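Local coordinates for protein enterochelin esterase (Salmonella enterica subsp. enterica serovar Typhimurium, PDB 3MGA) that probably hydrolyses the ester bonds of the siderophore ferric enterobactin, so that its iron can be released inside the cell, at residues N255-F258 against W259-V262. Sequence-based numbering, arbitrary orientation.
Sequences NADF and WLAV
F258 and W259 make an edge-to-face (T-shaped) aromatic pair: the phenyl edge points at the indole face, with planes at 88° and the phenyl centroid 4.9 Å from that of the five-membered ring. With F258 CG anti to the backbone N (chi1 177°) and W259 CG beside its own backbone N, the side chains leave the backbone side by side, bringing F258 CD2 over the indole face, 3.7 Å from W259 CE2. A CH-pi contact adds the next turn, V262 CG2 lying over one phenyl face, 4.2 Å from the F258 ring centroid.

Three i to i+4 backbone hydrogen bonds run through the helix here: L260 N to A256 O (2.9 Å), A261 N to D257 O (2.8 Å) and V262 N to F258 O (3.0 Å). Ahead of them, N255 OD1 accepts a weak bond from D257 N (3.3 Å, 136° at the hydrogen).

W259 NE1 hydrogen-bonds to S294 OG of helix 290-301 and its ring meets F306 edge-to-face, while A261 and V262 touch W178 of strand 174-180. The arrangement is an Asn N-cap and first turns of helix 256-273, packed against the central sheet and helix 290-301 of an alpha/beta-hydrolase fold.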
ATOM      1  N   ASN A 255       6.529  18.004   5.737  1.00 46.20           N
ATOM      2  CA  ASN A 255       5.992  19.367   5.706  1.00 48.09           C
ATOM      3  C   ASN A 255       5.399  19.631   7.093  1.00 47.31           C
ATOM      4  O   ASN A 255       4.398  19.024   7.470  1.00 45.73           O
ATOM      5  CB  ASN A 255       4.931  19.524   4.617  1.00 47.23           C
ATOM      6  CG  ASN A 255       4.458  20.960   4.458  1.00 51.38           C
ATOM      7  OD1 ASN A 255       4.816  21.842   5.241  1.00 56.99           O
ATOM      8  ND2 ASN A 255       3.651  21.202   3.433  1.00 51.98           N
ATOM      9  N   ALA A 256       6.026  20.531   7.843  1.00 48.67           N
ATOM     10  CA  ALA A 256       5.599  20.835   9.214  1.00 48.50           C
ATOM     11  C   ALA A 256       4.204  21.419   9.310  1.00 46.85           C
ATOM     12  O   ALA A 256       3.472  21.093  10.231  1.00 46.83           O
ATOM     13  CB  ALA A 256       6.616  21.747   9.909  1.00 49.80           C
ATOM     14  N   ASP A 257       3.828  22.276   8.368  1.00 47.09           N
ATOM     15  CA  ASP A 257       2.485  22.874   8.400  1.00 46.14           C
ATOM     16  C   ASP A 257       1.369  21.854   8.387  1.00 42.53           C
ATOM     17  O   ASP A 257       0.360  22.043   9.051  1.00 42.42           O
ATOM     18  CB  ASP A 257       2.287  23.895   7.276  1.00 46.88           C
ATOM     19  CG  ASP A 257       2.939  25.224   7.582  1.00 51.32           C
ATOM     20  OD1 ASP A 257       3.462  25.378   8.710  1.00 51.87           O
ATOM     21  OD2 ASP A 257       2.906  26.126   6.709  1.00 53.71           O
ATOM     22  N   PHE A 258       1.541  20.769   7.644  1.00 41.13           N
ATOM     23  CA  PHE A 258       0.506  19.748   7.599  1.00 38.90           C
ATOM     24  C   PHE A 258       0.193  19.251   9.011  1.00 38.40           C
ATOM     25  O   PHE A 258      -0.961  19.254   9.432  1.00 36.87           O
ATOM     26  CB  PHE A 258       0.913  18.581   6.707  1.00 36.66           C
ATOM     27  CG  PHE A 258      -0.087  17.466   6.689  1.00 36.71           C
ATOM     28  CD1 PHE A 258      -1.231  17.553   5.910  1.00 36.22           C
ATOM     29  CD2 PHE A 258       0.107  16.326   7.452  1.00 39.94           C
ATOM     30  CE1 PHE A 258      -2.153  16.529   5.891  1.00 35.05           C
ATOM     31  CE2 PHE A 258      -0.822  15.298   7.434  1.00 37.07           C
ATOM     32  CZ  PHE A 258      -1.950  15.403   6.649  1.00 33.94           C
ATOM     33  N   TRP A 259       1.233  18.852   9.741  1.00 38.99           N
ATOM     34  CA  TRP A 259       1.051  18.337  11.101  1.00 39.34           C
ATOM     35  C   TRP A 259       0.703  19.398  12.130  1.00 40.30           C
ATOM     36  O   TRP A 259       0.008  19.094  13.100  1.00 39.72           O
ATOM     37  CB  TRP A 259       2.251  17.501  11.528  1.00 40.51           C
ATOM     38  CG  TRP A 259       2.296  16.237  10.764  1.00 39.54           C
ATOM     39  CD1 TRP A 259       3.156  15.908   9.762  1.00 38.58           C
ATOM     40  CD2 TRP A 259       1.369  15.155  10.875  1.00 36.69           C
ATOM     41  NE1 TRP A 259       2.851  14.665   9.274  1.00 37.80           N
ATOM     42  CE2 TRP A 259       1.754  14.181   9.939  1.00 34.53           C
ATOM     43  CE3 TRP A 259       0.265  14.905  11.697  1.00 34.86           C
ATOM     44  CZ2 TRP A 259       1.081  12.969   9.803  1.00 32.63           C
ATOM     45  CZ3 TRP A 259      -0.406  13.710  11.562  1.00 33.86           C
ATOM     46  CH2 TRP A 259       0.002  12.755  10.614  1.00 33.58           C
ATOM     47  N   LEU A 260       1.181  20.626  11.934  1.00 41.79           N
ATOM     48  CA  LEU A 260       0.807  21.716  12.827  1.00 44.17           C
ATOM     49  C   LEU A 260      -0.691  21.939  12.654  1.00 42.70           C
ATOM     50  O   LEU A 260      -1.424  22.017  13.627  1.00 44.23           O
ATOM     51  CB  LEU A 260       1.564  23.006  12.508  1.00 46.23           C
ATOM     52  CG  LEU A 260       3.032  23.102  12.915  1.00 50.65           C
ATOM     53  CD1 LEU A 260       3.662  24.332  12.313  1.00 48.98           C
ATOM     54  CD2 LEU A 260       3.190  23.096  14.452  1.00 49.35           C
ATOM     55  N   ALA A 261      -1.129  22.021  11.399  1.00 40.92           N
ATOM     56  CA  ALA A 261      -2.529  22.233  11.062  1.00 40.80           C
ATOM     57  C   ALA A 261      -3.444  21.145  11.620  1.00 40.40           C
ATOM     58  O   ALA A 261      -4.532  21.444  12.116  1.00 39.99           O
ATOM     59  CB  ALA A 261      -2.690  22.315   9.538  1.00 41.17           C
ATOM     60  N   VAL A 262      -3.013  19.884  11.513  1.00 38.86           N
ATOM     61  CA  VAL A 262      -3.787  18.758  12.026  1.00 37.42           C
ATOM     62  C   VAL A 262      -4.022  18.868  13.538  1.00 40.47           C
ATOM     63  O   VAL A 262      -5.117  18.583  14.033  1.00 41.00           O
ATOM     64  CB  VAL A 262      -3.095  17.409  11.703  1.00 36.17           C
ATOM     65  CG1 VAL A 262      -3.607  16.289  12.597  1.00 31.73           C
ATOM     66  CG2 VAL A 262      -3.249  17.066  10.216  1.00 34.01           C
TER